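Local coordinates for protein N-acetylneuraminate lyase (Fusobacterium nucleatum subsp. nucleatum ATCC 25586, PDB 5ZJM) that belongs to the dihydrodipicolinate synthetase family of lyases and aldolases, enzymes built on a TIM barrel, at residues B[24-29]-B[62-67]; B[103-108]-B[133-138]. All coordinates share one frame; numbering follows the deposited sequence.

From the N terminus the chain lays down strand 5-9 and then helix 22-35, which carries the first half of contact 1. Strand 40-43 follows, and helix 55-69 returns beside the first helix, so 24-29 with 62-67 closes one strand-and-helix step of the barrel wall. Only after this is complete does contact 2 open: the chain leaves strand 101-103, runs through helix 114-128 and comes back along strand 131-135, bringing 133-138 against 103-108. The two closures stand in series and neither nests nor crosses. Contact 1 joins two outer helices, contact 2 two adjacent strands and the loops that leave them; their centres are about 24 Å apart.

Contact 1 of 2, residues B[24-29]-B[62-67]; sequences GLREII and FEIAID
Arg26 reaches across to Asp67 and makes the polar link between the two helices, NH1 donating to OD1 at 3.0 Å with an N-H...O angle of 159°. The oxygen lies close to the guanidinium plane and is approached nearly along its C-O axis, while the carboxylate plane stands 84° from that of the guanidinium, so one oxygen takes the bond. NH1 also has a salt bridge to Glu68, so two acids share this nitrogen, which would be expected to help keep both ionised. Backbone Ile29 N and Asp67 N are satisfied within their own helices, by Leu25 O and Glu63 O. The arginine chain is extended from CG to NE and passes over Ile64 at about a right angle: Arg26 CG lies 3.9 Å from Ile64 CG2, and that methyl sits under the centre of the guanidinium face.

Beneath the ion pair the contact is apolar. Leu25 CD1 meets Ile64 CG2 at 3.9 Å, and Ile29 puts CD1 3.5 Å from Ala65 CA. The segment axes approach to 9.8 Å and cross at -41°. Helices 22-35 and 55-69 are neighbours outside the barrel, and Ile29 and Ala65 continue inward onto strand 40-43 through Leu41 and Val43.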
loop_
_atom_site.group_PDB
_atom_site.type_symbol
_atom_site.label_atom_id
_atom_site.label_comp_id
_atom_site.label_asym_id
_atom_site.label_seq_id
_atom_site.Cartn_x
_atom_site.Cartn_y
_atom_site.Cartn_z
ATOM N N GLY B 24 -22.513 20.919 27.453
ATOM C CA GLY B 24 -22.460 19.561 26.937
ATOM C C GLY B 24 -21.124 18.907 27.219
ATOM O O GLY B 24 -21.052 17.710 27.502
ATOM N N LEU B 25 -20.048 19.693 27.159
ATOM C CA LEU B 25 -18.719 19.174 27.464
ATOM C C LEU B 25 -18.621 18.725 28.920
ATOM O O LEU B 25 -18.091 17.645 29.212
ATOM C CB LEU B 25 -17.678 20.254 27.163
ATOM C CG LEU B 25 -16.238 19.932 26.757
ATOM C CD1 LEU B 25 -15.469 21.230 26.578
ATOM C CD2 LEU B 25 -15.546 19.059 27.768
ATOM N N ARG B 26 -19.144 19.528 29.848
ATOM C CA ARG B 26 -19.102 19.136 31.250
ATOM C C ARG B 26 -19.901 17.863 31.491
ATOM O O ARG B 26 -19.488 16.998 32.272
ATOM C CB ARG B 26 -19.626 20.276 32.121
ATOM C CG ARG B 26 -18.791 21.544 32.030
ATOM C CD ARG B 26 -19.324 22.624 32.959
ATOM N NE ARG B 26 -18.604 23.886 32.810
ATOM C CZ ARG B 26 -17.469 24.181 33.439
ATOM N NH1 ARG B 26 -16.919 23.302 34.266
ATOM N NH2 ARG B 26 -16.887 25.357 33.243
ATOM N N GLU B 27 -21.029 17.711 30.798
ATOM C CA GLU B 27 -21.870 16.540 31.015
ATOM C C GLU B 27 -21.232 15.278 30.450
ATOM O O GLU B 27 -21.466 14.183 30.975
ATOM C CB GLU B 27 -23.259 16.778 30.428
ATOM C CG GLU B 27 -24.118 17.663 31.316
ATOM C CD GLU B 27 -25.577 17.683 30.906
ATOM O OE1 GLU B 27 -26.431 17.985 31.771
ATOM O OE2 GLU B 27 -25.868 17.400 29.724
ATOM N N ILE B 28 -20.429 15.397 29.388
ATOM C CA ILE B 28 -19.724 14.223 28.887
ATOM C C ILE B 28 -18.637 13.806 29.864
ATOM O O ILE B 28 -18.429 12.612 30.115
ATOM C CB ILE B 28 -19.137 14.488 27.488
ATOM C CG1 ILE B 28 -20.243 14.813 26.487
ATOM C CG2 ILE B 28 -18.332 13.286 27.015
ATOM C CD1 ILE B 28 -19.724 15.385 25.191
ATOM N N ILE B 29 -17.930 14.781 30.437
ATOM C CA ILE B 29 -16.909 14.464 31.430
ATOM C C ILE B 29 -17.537 13.761 32.627
ATOM O O ILE B 29 -17.042 12.727 33.091
ATOM C CB ILE B 29 -16.154 15.736 31.851
ATOM C CG1 ILE B 29 -15.315 16.261 30.688
ATOM C CG2 ILE B 29 -15.266 15.459 33.044
ATOM C CD1 ILE B 29 -14.881 17.678 30.885
ATOM N N PHE B 62 -9.330 22.485 27.304
ATOM C CA PHE B 62 -8.407 21.991 28.325
ATOM C C PHE B 62 -8.759 22.538 29.703
ATOM O O PHE B 62 -8.626 21.837 30.712
ATOM C CB PHE B 62 -6.970 22.360 27.962
ATOM C CG PHE B 62 -6.385 21.522 26.862
ATOM C CD1 PHE B 62 -6.458 20.141 26.910
ATOM C CD2 PHE B 62 -5.744 22.115 25.785
ATOM C CE1 PHE B 62 -5.912 19.368 25.896
ATOM C CE2 PHE B 62 -5.199 21.352 24.772
ATOM C CZ PHE B 62 -5.282 19.975 24.826
ATOM N N GLU B 63 -9.204 23.794 29.765
ATOM C CA GLU B 63 -9.531 24.398 31.050
ATOM C C GLU B 63 -10.849 23.863 31.596
ATOM O O GLU B 63 -10.955 23.577 32.795
ATOM C CB GLU B 63 -9.576 25.918 30.903
ATOM C CG GLU B 63 -10.258 26.648 32.040
ATOM C CD GLU B 63 -10.179 28.151 31.877
ATOM O OE1 GLU B 63 -10.126 28.618 30.719
ATOM O OE2 GLU B 63 -10.172 28.865 32.903
ATOM N N ILE B 64 -11.853 23.700 30.732
ATOM C CA ILE B 64 -13.119 23.111 31.155
ATOM C C ILE B 64 -12.912 21.682 31.643
ATOM O O ILE B 64 -13.498 21.262 32.648
ATOM C CB ILE B 64 -14.140 23.171 30.005
ATOM C CG1 ILE B 64 -14.608 24.607 29.781
ATOM C CG2 ILE B 64 -15.328 22.264 30.285
ATOM C CD1 ILE B 64 -15.418 24.783 28.520
ATOM N N ALA B 65 -12.064 20.917 30.950
ATOM C CA ALA B 65 -11.880 19.514 31.309
ATOM C C ALA B 65 -11.195 19.363 32.663
ATOM O O ALA B 65 -11.601 18.526 33.477
ATOM C CB ALA B 65 -11.091 18.786 30.224
ATOM N N ILE B 66 -10.155 20.156 32.927
ATOM C CA ILE B 66 -9.447 20.005 34.192
ATOM C C ILE B 66 -10.298 20.529 35.342
ATOM O O ILE B 66 -10.198 20.041 36.475
ATOM C CB ILE B 66 -8.070 20.694 34.137
ATOM C CG1 ILE B 66 -7.220 20.267 35.337
ATOM C CG2 ILE B 66 -8.219 22.208 34.091
ATOM C CD1 ILE B 66 -5.766 20.012 34.998
ATOM N N ASP B 67 -11.190 21.478 35.066
ATOM C CA ASP B 67 -12.012 22.053 36.121
ATOM C C ASP B 67 -13.239 21.206 36.429
ATOM O O ASP B 67 -13.737 21.248 37.559
ATOM C CB ASP B 67 -12.441 23.466 35.711
ATOM C CG ASP B 67 -13.556 24.019 36.576
ATOM O OD1 ASP B 67 -14.739 23.743 36.278
ATOM O OD2 ASP B 67 -13.249 24.736 37.552
#

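Contact 2 of 2, residues B[103-108]-B[133-138]; sequences SAVTPF and IIYSIP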
loop_
_atom_site.group_PDB
_atom_site.type_symbol
_atom_site.label_atom_id
_atom_site.label_comp_id
_atom_site.label_asym_id
_atom_site.label_seq_id
_atom_site.Cartn_x
_atom_site.Cartn_y
_atom_site.Cartn_z
ATOM N N SER B 103 0.797 14.493 25.428
ATOM C CA SER B 103 1.052 13.690 24.250
ATOM C C SER B 103 1.040 14.628 23.054
ATOM O O SER B 103 0.506 15.740 23.118
ATOM C CB SER B 103 0.033 12.553 24.103
ATOM O OG SER B 103 -1.155 13.003 23.488
ATOM N N ALA B 104 1.660 14.187 21.966
ATOM C CA ALA B 104 1.787 15.047 20.794
ATOM C C ALA B 104 1.951 14.180 19.560
ATOM O O ALA B 104 2.854 13.339 19.505
ATOM C CB ALA B 104 2.971 16.003 20.944
ATOM N N VAL B 105 1.075 14.353 18.600
ATOM C CA VAL B 105 1.314 13.802 17.277
ATOM C C VAL B 105 2.259 14.740 16.541
ATOM O O VAL B 105 2.328 15.943 16.829
ATOM C CB VAL B 105 -0.010 13.592 16.513
ATOM C CG1 VAL B 105 -0.932 12.682 17.314
ATOM C CG2 VAL B 105 -0.688 14.917 16.233
ATOM N N THR B 106 3.033 14.182 15.618
ATOM C CA THR B 106 3.921 15.005 14.819
ATOM C C THR B 106 3.090 15.971 13.973
ATOM O O THR B 106 1.891 15.762 13.769
ATOM C CB THR B 106 4.804 14.122 13.939
ATOM O OG1 THR B 106 4.006 13.112 13.311
ATOM C CG2 THR B 106 5.875 13.447 14.788
ATOM N N PRO B 107 3.685 17.068 13.510
ATOM C CA PRO B 107 2.926 18.003 12.676
ATOM C C PRO B 107 2.520 17.361 11.357
ATOM O O PRO B 107 3.157 16.422 10.874
ATOM C CB PRO B 107 3.898 19.167 12.464
ATOM C CG PRO B 107 4.914 19.031 13.533
ATOM C CD PRO B 107 5.041 17.567 13.794
ATOM N N PHE B 108 1.445 17.891 10.774
ATOM C CA PHE B 108 0.869 17.345 9.550
ATOM C C PHE B 108 1.426 17.970 8.272
ATOM O O PHE B 108 1.241 17.397 7.192
ATOM C CB PHE B 108 -0.656 17.517 9.573
ATOM C CG PHE B 108 -1.110 18.915 9.245
ATOM C CD1 PHE B 108 -1.040 19.922 10.195
ATOM C CD2 PHE B 108 -1.602 19.222 7.984
ATOM C CE1 PHE B 108 -1.452 21.208 9.893
ATOM C CE2 PHE B 108 -2.013 20.507 7.675
ATOM C CZ PHE B 108 -1.940 21.501 8.629
ATOM N N ILE B 133 3.876 11.378 26.283
ATOM C CA ILE B 133 3.557 10.110 25.636
ATOM C C ILE B 133 3.698 10.324 24.137
ATOM O O ILE B 133 3.138 11.283 23.594
ATOM C CB ILE B 133 2.136 9.634 25.987
ATOM C CG1 ILE B 133 1.962 9.506 27.495
ATOM C CG2 ILE B 133 1.840 8.298 25.332
ATOM C CD1 ILE B 133 2.708 8.326 28.081
ATOM N N ILE B 134 4.463 9.464 23.474
ATOM C CA ILE B 134 4.656 9.569 22.037
ATOM C C ILE B 134 3.699 8.624 21.323
ATOM O O ILE B 134 3.101 7.732 21.921
ATOM C CB ILE B 134 6.117 9.274 21.611
ATOM C CG1 ILE B 134 6.528 7.866 22.047
ATOM C CG2 ILE B 134 7.068 10.334 22.143
ATOM C CD1 ILE B 134 8.002 7.607 21.932
ATOM N N TYR B 135 3.571 8.809 20.018
ATOM C CA TYR B 135 2.757 7.963 19.166
ATOM C C TYR B 135 3.679 7.042 18.380
ATOM O O TYR B 135 4.736 7.468 17.905
ATOM C CB TYR B 135 1.915 8.805 18.207
ATOM C CG TYR B 135 0.617 9.299 18.795
ATOM C CD1 TYR B 135 0.604 10.250 19.808
ATOM C CD2 TYR B 135 -0.599 8.820 18.333
ATOM C CE1 TYR B 135 -0.585 10.704 20.347
ATOM C CE2 TYR B 135 -1.790 9.267 18.862
ATOM C CZ TYR B 135 -1.777 10.209 19.870
ATOM O OH TYR B 135 -2.967 10.655 20.398
ATOM N N SER B 136 3.293 5.770 18.272
ATOM C CA SER B 136 4.124 4.811 17.557
ATOM C C SER B 136 4.185 5.101 16.061
ATOM O O SER B 136 5.143 4.684 15.404
ATOM C CB SER B 136 3.612 3.391 17.801
ATOM O OG SER B 136 2.321 3.218 17.241
ATOM N N ILE B 137 3.209 5.821 15.517
ATOM C CA ILE B 137 3.177 6.186 14.106
ATOM C C ILE B 137 3.223 7.700 13.995
ATOM O O ILE B 137 2.310 8.383 14.474
ATOM C CB ILE B 137 1.924 5.636 13.401
ATOM C CG1 ILE B 137 1.917 4.107 13.422
ATOM C CG2 ILE B 137 1.839 6.155 11.974
ATOM C CD1 ILE B 137 0.568 3.519 13.073
ATOM N N PRO B 138 4.241 8.281 13.358
ATOM C CA PRO B 138 4.207 9.719 13.066
ATOM C C PRO B 138 2.980 10.075 12.240
ATOM O O PRO B 138 2.602 9.353 11.313
ATOM C CB PRO B 138 5.503 9.956 12.284
ATOM C CG PRO B 138 6.404 8.862 12.730
ATOM C CD PRO B 138 5.525 7.670 12.969
#
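Val105 lays its CG1 methyl over the middle of the Tyr135 ring, 3.6 Å from the centroid and 9° off the ring normal, a CH-pi contact with all six ring carbons close to the methyl. The valine torsion (chi1 -57°) turns CG1 anti to the carbonyl carbon and leaves it facing the ring. At the edge of the same ring, Ser103 OG lies near the plane, 3.9 Å from Tyr135 CE1.

One step back, the strands themselves meet. Ser103 and Ile133 form a parallel bridge, with Ser103 CA 3.3 Å from Ile133 O in a CA-H...O contact. Farther along, Thr106 OG1 lies 3.4 Å from Pro138 C, because it accepts from the N-H of the next residue, Phe139.

The other polar ends are also held from outside the two segments. Ser103 OG pairs with Tyr42 OH, and Tyr135 OH has a weak hydrogen bond with Lys163 NZ. Gln78 OE1 takes the N-H of Val105, fixing the backbone behind the methyl.

The arrangement belongs to the C-terminal mouth of a TIM barrel, where parallel strands 101-103 and 131-135 end side by side and the loops that follow stay in touch as far as Thr106 and Pro138. In this family that end of the barrel carries the active site.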